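PDB 1DDZ: carbonic anhydrase from Porphyridium purpureum, which catalyses the reversible hydration of carbon dioxide to hydrogencarbonate as a zinc-dependent enzyme of the beta class. Local coordinates for the interface of chains A and B. Sequence-based numbering; all coordinates share one arbitrary frame. Chains: chain A/B, Carbonic anhydrase.

Contact 1 and contact 2 are separate patches of one two-fold symmetric interface, the centres of their C-alpha atoms about 37 Å apart. They share no residue. In chain A both draw on copies of one sequence, LGDSRLGLIDNWLRHIRDVRR, but at different positions: contact 2 on the copy spanning the end of helix 134-141, the following loop and most of helix 147-161, contact 1 on that containing helices 402-405 and 407-414. Chain B offers B:His358, helix 361-373 and the junction of helices 426-447 and 449-455 to contact 1, and a loop entering 3-10 helix 235-237 to contact 2. With their twins, they join the deposited chains, possibly the biological dimer, at widely spaced points.

Contact 1: the interface of chains A and B. Residues chain A 398-400, 404, 407; chain B 358, 364, 447-449.
A:Asn404 meets B:Ser449 because its CG stands anti to its own carbonyl carbon (chi1 -73°), and A:Arg407 bends at chi2 (-54°) to bring its guanidinium to B:Ala447. The carboxamide of A:Asn404 uses both its ends. Its OD1 accepts the backbone N of B:Ser449 at 3.1 Å, in the carbonyl plane on a lone pair and nearly straight (168° at H). Its ND2 gives a tilted bond to the hydroxyl OG of B:Ser449, 2.9 Å away, and another to A:Gly400 O at 2.7 Å in its own chain; together these three bonds fix the amide's rotation. A water links A:Asn404 OD1 to B:His358 O. A leucine here would probably leave the first N-H of helix 449-455 without its acceptor across the interface and the serine hydroxyl without its amide donor. A:Arg407 NE donates a hydrogen bond to B:Ala447 O at 2.9 Å, tilted from both flat groups; a positive guanidinium would probably complement the partial negative charge at the C-terminus of helix 426-447. Farther back along the same side chain, CB of A:Arg407 lies over one face of the B:His358 ring, 3.7 Å from its centroid and offset toward the rim, while guanidinium and ring planes stand nearly perpendicular. CD1 of B:Leu364 packs on A:Asn404 CB. The patch sets B:His358, B:Leu364 and a helix-helix junction against two short helices and the loop of A:Arg398 and A:Gly400, probably steadying the deposited pair, perhaps the biological dimer.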
# COMPACT_ATOMS: atom_id res chain seq x y z
N ARG A 398 13.52 -15.36 1.13
CA ARG A 398 12.42 -15.04 2.05
C ARG A 398 12.37 -13.58 2.54
O ARG A 398 11.95 -13.31 3.66
CB ARG A 398 12.44 -15.99 3.24
CG ARG A 398 12.32 -17.45 2.85
CD ARG A 398 10.94 -17.77 2.35
NE ARG A 398 10.84 -19.14 1.87
CZ ARG A 398 11.00 -20.22 2.63
NH1 ARG A 398 11.26 -20.08 3.93
NH2 ARG A 398 10.92 -21.43 2.09
N LEU A 399 12.83 -12.65 1.71
CA LEU A 399 12.83 -11.23 2.05
C LEU A 399 11.41 -10.68 2.14
O LEU A 399 10.67 -10.65 1.14
CB LEU A 399 13.68 -10.44 1.05
CG LEU A 399 15.12 -10.97 0.93
CD1 LEU A 399 15.94 -10.20 -0.11
CD2 LEU A 399 15.76 -10.93 2.30
N GLY A 400 11.08 -10.20 3.33
CA GLY A 400 9.76 -9.68 3.65
C GLY A 400 9.07 -8.73 2.69
O GLY A 400 7.85 -8.79 2.53
N ASN A 404 7.37 -10.97 -1.10
CA ASN A 404 5.90 -11.03 -1.03
C ASN A 404 5.33 -10.29 -2.25
O ASN A 404 4.34 -10.71 -2.86
CB ASN A 404 5.39 -10.49 0.30
CG ASN A 404 5.66 -11.46 1.42
OD1 ASN A 404 5.39 -12.65 1.28
ND2 ASN A 404 6.30 -10.99 2.49
N ARG A 407 5.33 -12.63 -5.29
CA ARG A 407 4.36 -13.72 -5.27
C ARG A 407 3.32 -13.57 -6.38
O ARG A 407 2.70 -14.54 -6.80
CB ARG A 407 3.68 -13.85 -3.91
CG ARG A 407 4.49 -14.62 -2.90
CD ARG A 407 4.83 -15.94 -3.50
NE ARG A 407 5.35 -16.90 -2.54
CZ ARG A 407 6.53 -17.51 -2.64
NH1 ARG A 407 7.34 -17.24 -3.66
NH2 ARG A 407 6.86 -18.43 -1.74
N HIS B 358 -1.19 -10.75 -1.69
CA HIS B 358 0.25 -11.05 -1.55
C HIS B 358 1.09 -9.90 -1.03
O HIS B 358 1.92 -10.08 -0.15
CB HIS B 358 0.87 -11.48 -2.91
CG HIS B 358 0.34 -12.77 -3.44
ND1 HIS B 358 0.42 -13.95 -2.72
CD2 HIS B 358 -0.25 -13.09 -4.62
CE1 HIS B 358 -0.10 -14.93 -3.44
NE2 HIS B 358 -0.51 -14.43 -4.60
N LEU B 364 0.13 -8.05 5.72
CA LEU B 364 1.47 -8.57 6.08
C LEU B 364 1.97 -8.17 7.47
O LEU B 364 2.59 -8.98 8.17
CB LEU B 364 2.50 -8.17 5.03
CG LEU B 364 2.24 -8.77 3.63
CD1 LEU B 364 3.13 -8.10 2.57
CD2 LEU B 364 2.44 -10.28 3.70
N ALA B 447 1.67 -19.07 1.30
CA ALA B 447 2.74 -18.66 0.40
C ALA B 447 3.57 -17.45 0.86
O ALA B 447 4.60 -17.15 0.25
CB ALA B 447 2.16 -18.42 -1.00
N THR B 448 3.17 -16.76 1.93
CA THR B 448 3.94 -15.60 2.39
C THR B 448 5.30 -16.02 2.95
O THR B 448 5.43 -17.06 3.59
CB THR B 448 3.20 -14.81 3.51
OG1 THR B 448 3.02 -15.65 4.65
CG2 THR B 448 1.87 -14.28 3.04
N SER B 449 6.31 -15.16 2.79
CA SER B 449 7.64 -15.43 3.34
C SER B 449 7.55 -15.69 4.82
O SER B 449 8.30 -16.48 5.37
CB SER B 449 8.58 -14.26 3.09
OG SER B 449 8.03 -13.06 3.60
O HOH W 1 2.86 -12.51 -0.06

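Contact 2: the interface of chains A and B. Residues chain A 140-143, 156; chain B 233-235.
A:Ser143 and B:Asp233 meet through a hydrogen bond. The hydroxyl OG of A:Ser143 donates to the carboxylate OD1 of B:Asp233 at 3.0 Å, arriving from above the carboxylate plane, 40° out of it. In its own chain the same oxygen accepts a short bond, 2.5 Å, from the hydroxyl OG of B:Ser235, taken on the syn lone pair; the backbone N of B:Ser235 adds a weak one. B:Asp233 CG is anti to its backbone N (chi1 -180°), which carries the carboxylate forward over the start of 3-10 helix 235-237, where it may cap the helix start, though the backbone bond is weak, while also receiving the serine of the other subunit. Two hydroxyls therefore grip OD1, and B:Ser235, which itself contacts A:Gly141 and A:Leu140, also helps position the B:Asp233 carboxylate.

Charge plays a looser part. A:Arg156 NH2 lies 5.9 Å from B:Asp233 OD1, too far for a salt bridge, although the opposite charges would probably attract weakly.

Nonpolar packing centres on B:Ile234. It and A:Arg156 reach toward each other tip to tip, the isoleucine laying CG1 over one face of the guanidinium, 3.4 Å above its plane and offset toward the rim. The isoleucine CD1 continues past A:Arg156 NE, 3.5 Å away, to touch A:Leu140 CD2 at 4.0 Å. Bends at chi2 and chi3 of A:Arg156 turn its flat group to take this cover.

Packing of B:Ser235 on the chain A backbone completes the patch. B:Ser235 sits against the end of helix 134-141, its CB 3.5 Å from the carbonyl carbon of A:Gly141 and its CA beside the carbonyl oxygen of A:Leu140.

By seating a loop of one subunit against a helix end and a neighbouring helix of the other, the patch likely steadies this outlying part of the deposited two-chain assembly, which may be the biological dimer.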
# COMPACT_ATOMS: atom_id res chain seq x y z
N LEU A 140 -0.73 21.45 -3.98
CA LEU A 140 -0.97 22.81 -3.49
C LEU A 140 -2.12 23.51 -4.22
O LEU A 140 -2.93 24.19 -3.60
CB LEU A 140 0.28 23.69 -3.66
CG LEU A 140 1.57 23.54 -2.82
CD1 LEU A 140 2.61 24.61 -3.22
CD2 LEU A 140 1.25 23.69 -1.36
N GLY A 141 -2.19 23.34 -5.53
CA GLY A 141 -3.20 24.06 -6.26
C GLY A 141 -4.41 23.39 -6.85
O GLY A 141 -5.10 24.02 -7.64
N ASP A 142 -4.70 22.15 -6.49
CA ASP A 142 -5.86 21.47 -7.07
C ASP A 142 -6.47 20.62 -6.00
O ASP A 142 -5.75 20.11 -5.15
CB ASP A 142 -5.44 20.56 -8.24
CG ASP A 142 -4.71 21.31 -9.32
OD1 ASP A 142 -5.38 21.94 -10.19
OD2 ASP A 142 -3.46 21.29 -9.29
N SER A 143 -7.79 20.47 -6.01
CA SER A 143 -8.44 19.64 -5.02
C SER A 143 -9.50 18.76 -5.67
O SER A 143 -9.69 18.82 -6.89
CB SER A 143 -9.04 20.50 -3.90
OG SER A 143 -9.97 21.42 -4.42
N ARG A 156 1.36 16.86 1.38
CA ARG A 156 0.67 17.80 2.28
C ARG A 156 1.26 17.70 3.67
O ARG A 156 1.35 18.68 4.38
CB ARG A 156 -0.81 17.49 2.32
CG ARG A 156 -1.53 17.96 1.12
CD ARG A 156 -1.70 19.44 1.23
NE ARG A 156 -3.05 19.77 0.84
CZ ARG A 156 -4.03 20.13 1.67
NH1 ARG A 156 -3.84 20.25 2.98
NH2 ARG A 156 -5.24 20.26 1.16
N ASP B 233 -9.34 21.78 1.94
CA ASP B 233 -8.86 22.50 0.77
C ASP B 233 -7.87 23.64 1.04
O ASP B 233 -8.06 24.44 1.95
CB ASP B 233 -10.05 23.06 0.01
CG ASP B 233 -9.63 23.81 -1.21
OD1 ASP B 233 -9.12 23.15 -2.13
OD2 ASP B 233 -9.77 25.06 -1.24
N ILE B 234 -6.80 23.69 0.26
CA ILE B 234 -5.84 24.78 0.36
C ILE B 234 -5.58 25.36 -1.02
O ILE B 234 -4.78 26.28 -1.14
CB ILE B 234 -4.48 24.38 0.97
CG1 ILE B 234 -3.81 23.31 0.11
CG2 ILE B 234 -4.63 23.99 2.41
CD1 ILE B 234 -2.33 23.14 0.41
N SER B 235 -6.23 24.84 -2.06
CA SER B 235 -6.02 25.36 -3.42
C SER B 235 -6.47 26.82 -3.55
O SER B 235 -5.94 27.56 -4.37
CB SER B 235 -6.72 24.52 -4.47
OG SER B 235 -8.06 24.34 -4.11